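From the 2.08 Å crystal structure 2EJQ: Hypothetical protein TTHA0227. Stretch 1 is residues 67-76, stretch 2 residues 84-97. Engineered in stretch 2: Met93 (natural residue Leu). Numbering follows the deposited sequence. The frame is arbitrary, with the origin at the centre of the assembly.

Stretch 1 67-76: HIALYYGSFL
Stretch 2 (84-97) DWEAEVWETMLHEL

This is an apolar packing contact without a hydrogen bond across it, in which a strand and the helix that follows it lie against one long helix that runs roughly antiparallel to the strand and crosses the short helix obliquely, burying 536 Å² summed over both sides.

Residues 67-71 form an extended strand, phi from -137° to -110° and psi from 102° to 157°. At Tyr71, the N-cap, the chain turns into helix 72-76, where phi/psi stays near -62/-40. Helix 85-97 has similar values, with Trp90 the furthest off at -51/-58 and psi easing to about -30° at Leu94, Glu96 and Leu97. Its axis passes 8.8 Å from that of the strand, at 152° between N-to-C directions, and 12.1 Å from that of helix 72-76, at 132°. The register follows from this reversal: Ile68 lies over Glu96, CA to CA 6.3 Å, and Phe75 over Glu88, CA to CA 8.4 Å.

Strand alternation sets the first rule. Ile68 points toward the helix while Ala69 points away. Ile68, chi1 m and chi2 t, brings its CG2 to 3.6 Å from Glu96 CB and its CD1 to 4.1 Å from Leu97 CB. Glu96 also starts toward the strand, but its m, m rotamer leads the carboxylate away, so its aliphatic base does the packing. Leu70 leaves sideways, and its m, t rotamer carries its end inward: CD2 reaches 3.4 Å from Thr92 CG2, and CD1 lies 4.2 Å from CG of Met93, an engineered residue with chi1 at -103° and chi2 t.

Phe75 is the knob of the contact. With chi1 m and chi2 78°, it sits among Trp85, Glu88, Val89 and Thr92, a hole made by successive helical turns. Glu88 CB lies at the ring edge, 4.0 Å from Phe75 CE2, and Val89 CG2 is 3.9 Å from the same CE2. Thr92, chi1 m, lies beside this ring, its OG1 3.9 Å from Phe75 CZ; the same OG1 donates to Glu88 O at 2.9 Å within its own helix.

Trp85 closes the N-terminal end of the long helix. Its chi1 m and chi2 98° swing the indole inward from a sideways CB, so that CZ3 meets Phe75 CB at 3.7 Å and CH2 meets Tyr72 CE1 at 3.8 Å. Leu76 CD2 approaches the indole edge, 4.0 Å from Trp85 CH2. Just before Trp85, Asp84 (chi1 t) caps the helix, OD1 accepting from Ala87 N at 3.0 Å.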

# COMPACT_ATOMS: atom_id res chain seq x y z
N HIS A 67 -4.52 6.50 0.55
CA HIS A 67 -3.44 5.79 1.21
C HIS A 67 -3.03 4.49 0.55
O HIS A 67 -3.81 3.86 -0.17
CB HIS A 67 -3.86 5.44 2.65
CG HIS A 67 -4.53 6.56 3.38
ND1 HIS A 67 -3.81 7.56 4.01
CD2 HIS A 67 -5.83 6.89 3.51
CE1 HIS A 67 -4.65 8.45 4.50
NE2 HIS A 67 -5.88 8.07 4.22
N ILE A 68 -1.79 4.10 0.83
CA ILE A 68 -1.27 2.82 0.38
C ILE A 68 -1.17 2.05 1.71
O ILE A 68 -0.64 2.57 2.70
CB ILE A 68 0.15 2.95 -0.22
CG1 ILE A 68 0.06 3.73 -1.54
CG2 ILE A 68 0.75 1.54 -0.43
CD1 ILE A 68 1.42 3.99 -2.20
N ALA A 69 -1.71 0.84 1.77
CA ALA A 69 -1.62 0.06 2.99
C ALA A 69 -0.71 -1.14 2.75
O ALA A 69 -0.75 -1.73 1.67
CB ALA A 69 -3.00 -0.42 3.41
N LEU A 70 0.11 -1.47 3.74
CA LEU A 70 1.00 -2.62 3.65
C LEU A 70 0.62 -3.56 4.80
O LEU A 70 0.33 -3.10 5.92
CB LEU A 70 2.47 -2.20 3.77
CG LEU A 70 3.12 -1.52 2.54
CD1 LEU A 70 4.59 -1.25 2.82
CD2 LEU A 70 2.99 -2.41 1.33
N TYR A 71 0.59 -4.86 4.54
CA TYR A 71 0.23 -5.84 5.55
C TYR A 71 1.45 -6.68 5.92
O TYR A 71 1.82 -7.59 5.18
CB TYR A 71 -0.90 -6.72 5.02
CG TYR A 71 -2.12 -5.91 4.63
CD1 TYR A 71 -2.89 -5.27 5.59
CD2 TYR A 71 -2.46 -5.73 3.28
CE1 TYR A 71 -3.96 -4.47 5.25
CE2 TYR A 71 -3.54 -4.94 2.93
CZ TYR A 71 -4.28 -4.31 3.91
OH TYR A 71 -5.34 -3.49 3.57
N TYR A 72 2.07 -6.36 7.05
CA TYR A 72 3.24 -7.08 7.50
C TYR A 72 2.97 -8.58 7.65
O TYR A 72 3.81 -9.40 7.28
CB TYR A 72 3.74 -6.51 8.83
CG TYR A 72 4.93 -7.24 9.40
CD1 TYR A 72 6.14 -7.30 8.72
CD2 TYR A 72 4.84 -7.89 10.64
CE1 TYR A 72 7.23 -7.96 9.24
CE2 TYR A 72 5.94 -8.56 11.19
CZ TYR A 72 7.13 -8.59 10.48
OH TYR A 72 8.24 -9.21 11.01
N GLY A 73 1.80 -8.94 8.16
CA GLY A 73 1.47 -10.34 8.32
C GLY A 73 1.44 -11.12 7.01
O GLY A 73 1.79 -12.30 6.97
N SER A 74 1.01 -10.46 5.93
CA SER A 74 0.97 -11.12 4.64
C SER A 74 2.38 -11.41 4.15
O SER A 74 2.62 -12.45 3.55
CB SER A 74 0.24 -10.26 3.61
OG SER A 74 -1.13 -10.17 3.91
N PHE A 75 3.31 -10.49 4.41
CA PHE A 75 4.71 -10.67 4.03
C PHE A 75 5.31 -11.88 4.75
O PHE A 75 6.04 -12.67 4.15
CB PHE A 75 5.54 -9.42 4.37
CG PHE A 75 5.41 -8.28 3.38
CD1 PHE A 75 4.29 -7.44 3.41
CD2 PHE A 75 6.41 -8.03 2.44
CE1 PHE A 75 4.17 -6.38 2.52
CE2 PHE A 75 6.29 -6.96 1.53
CZ PHE A 75 5.17 -6.14 1.57
N LEU A 76 5.01 -12.00 6.04
CA LEU A 76 5.51 -13.11 6.84
C LEU A 76 5.00 -14.44 6.30
O LEU A 76 5.77 -15.38 6.14
CB LEU A 76 5.08 -12.95 8.31
CG LEU A 76 5.91 -11.95 9.11
CD1 LEU A 76 5.35 -11.79 10.51
CD2 LEU A 76 7.34 -12.43 9.16
N ASP A 84 13.59 -11.62 -0.11
CA ASP A 84 14.18 -10.30 -0.28
C ASP A 84 13.21 -9.24 0.22
O ASP A 84 12.35 -8.77 -0.53
CB ASP A 84 14.48 -10.04 -1.75
CG ASP A 84 15.43 -8.90 -1.96
OD1 ASP A 84 15.46 -7.97 -1.10
OD2 ASP A 84 16.16 -8.92 -2.97
N TRP A 85 13.35 -8.86 1.49
CA TRP A 85 12.46 -7.87 2.09
C TRP A 85 12.41 -6.56 1.33
O TRP A 85 11.33 -6.03 1.05
CB TRP A 85 12.86 -7.60 3.54
CG TRP A 85 12.50 -8.71 4.50
CD1 TRP A 85 13.32 -9.71 4.95
CD2 TRP A 85 11.21 -8.94 5.09
NE1 TRP A 85 12.62 -10.55 5.79
CE2 TRP A 85 11.32 -10.10 5.89
CE3 TRP A 85 9.98 -8.28 5.02
CZ2 TRP A 85 10.24 -10.62 6.62
CZ3 TRP A 85 8.90 -8.80 5.74
CH2 TRP A 85 9.04 -9.96 6.53
N GLU A 86 13.59 -6.04 1.00
CA GLU A 86 13.69 -4.78 0.29
C GLU A 86 13.05 -4.84 -1.09
O GLU A 86 12.30 -3.94 -1.49
CB GLU A 86 15.15 -4.36 0.16
CG GLU A 86 15.33 -3.08 -0.65
CD GLU A 86 16.78 -2.80 -0.97
OE1 GLU A 86 17.46 -2.15 -0.14
OE2 GLU A 86 17.25 -3.24 -2.04
N ALA A 87 13.33 -5.92 -1.82
CA ALA A 87 12.78 -6.07 -3.16
C ALA A 87 11.26 -6.20 -3.11
O ALA A 87 10.57 -5.62 -3.95
CB ALA A 87 13.38 -7.28 -3.83
N GLU A 88 10.75 -6.94 -2.14
CA GLU A 88 9.31 -7.14 -2.01
C GLU A 88 8.54 -5.87 -1.58
O GLU A 88 7.46 -5.60 -2.10
CB GLU A 88 9.03 -8.28 -1.02
CG GLU A 88 9.60 -9.64 -1.44
CD GLU A 88 8.74 -10.35 -2.48
OE1 GLU A 88 7.56 -9.98 -2.63
OE2 GLU A 88 9.24 -11.30 -3.12
N VAL A 89 9.08 -5.11 -0.64
CA VAL A 89 8.44 -3.88 -0.20
C VAL A 89 8.46 -2.85 -1.35
O VAL A 89 7.46 -2.18 -1.64
CB VAL A 89 9.18 -3.27 1.02
CG1 VAL A 89 8.65 -1.88 1.31
CG2 VAL A 89 8.98 -4.16 2.24
N TRP A 90 9.62 -2.72 -1.99
CA TRP A 90 9.79 -1.80 -3.10
C TRP A 90 8.69 -2.00 -4.13
O TRP A 90 7.93 -1.09 -4.45
CB TRP A 90 11.16 -2.04 -3.74
CG TRP A 90 11.45 -1.16 -4.91
CD1 TRP A 90 11.46 -1.52 -6.23
CD2 TRP A 90 11.86 0.21 -4.87
NE1 TRP A 90 11.88 -0.47 -7.01
CE2 TRP A 90 12.12 0.61 -6.20
CE3 TRP A 90 12.04 1.14 -3.83
CZ2 TRP A 90 12.56 1.90 -6.52
CZ3 TRP A 90 12.47 2.41 -4.15
CH2 TRP A 90 12.73 2.78 -5.49
N GLU A 91 8.60 -3.22 -4.62
CA GLU A 91 7.62 -3.61 -5.62
C GLU A 91 6.17 -3.37 -5.20
O GLU A 91 5.37 -2.82 -5.96
CB GLU A 91 7.85 -5.09 -5.97
CG GLU A 91 6.97 -5.66 -7.07
CD GLU A 91 7.09 -4.87 -8.37
OE1 GLU A 91 8.24 -4.54 -8.76
OE2 GLU A 91 6.04 -4.59 -9.00
N THR A 92 5.83 -3.76 -3.98
CA THR A 92 4.46 -3.58 -3.47
C THR A 92 4.07 -2.10 -3.36
O THR A 92 3.00 -1.69 -3.78
CB THR A 92 4.31 -4.26 -2.11
OG1 THR A 92 4.60 -5.66 -2.25
CG2 THR A 92 2.89 -4.09 -1.58
N MET A 93 4.95 -1.29 -2.81
CA MET A 93 4.67 0.13 -2.69
C MET A 93 4.48 0.83 -4.01
O MET A 93 3.49 1.53 -4.22
CB MET A 93 5.80 0.81 -1.95
CG MET A 93 5.46 1.13 -0.53
SD MET A 93 6.89 1.73 0.34
CE MET A 93 8.17 1.37 -0.80
N LEU A 94 5.44 0.65 -4.90
CA LEU A 94 5.40 1.28 -6.20
C LEU A 94 4.24 0.80 -7.05
O LEU A 94 3.75 1.53 -7.90
CB LEU A 94 6.72 1.07 -6.93
CG LEU A 94 7.89 1.72 -6.20
CD1 LEU A 94 9.15 1.53 -7.03
CD2 LEU A 94 7.63 3.19 -5.96
N HIS A 95 3.80 -0.43 -6.83
CA HIS A 95 2.68 -0.97 -7.58
C HIS A 95 1.40 -0.25 -7.13
O HIS A 95 0.57 0.12 -7.95
CB HIS A 95 2.54 -2.48 -7.35
CG HIS A 95 1.46 -3.11 -8.18
ND1 HIS A 95 1.43 -3.03 -9.56
CD2 HIS A 95 0.35 -3.80 -7.82
CE1 HIS A 95 0.36 -3.64 -10.01
NE2 HIS A 95 -0.32 -4.12 -8.98
N GLU A 96 1.26 -0.04 -5.82
CA GLU A 96 0.08 0.66 -5.33
C GLU A 96 0.17 2.14 -5.69
O GLU A 96 -0.84 2.80 -5.91
CB GLU A 96 -0.08 0.50 -3.82
CG GLU A 96 -0.29 -0.93 -3.35
CD GLU A 96 -1.32 -1.69 -4.17
OE1 GLU A 96 -2.31 -1.08 -4.61
OE2 GLU A 96 -1.15 -2.91 -4.36
N LEU A 97 1.39 2.68 -5.74
CA LEU A 97 1.55 4.07 -6.11
C LEU A 97 1.05 4.22 -7.55
O LEU A 97 0.51 5.26 -7.94
CB LEU A 97 3.02 4.50 -5.96
CG LEU A 97 3.37 5.93 -6.38
CD1 LEU A 97 2.41 6.89 -5.70
CD2 LEU A 97 4.82 6.26 -6.03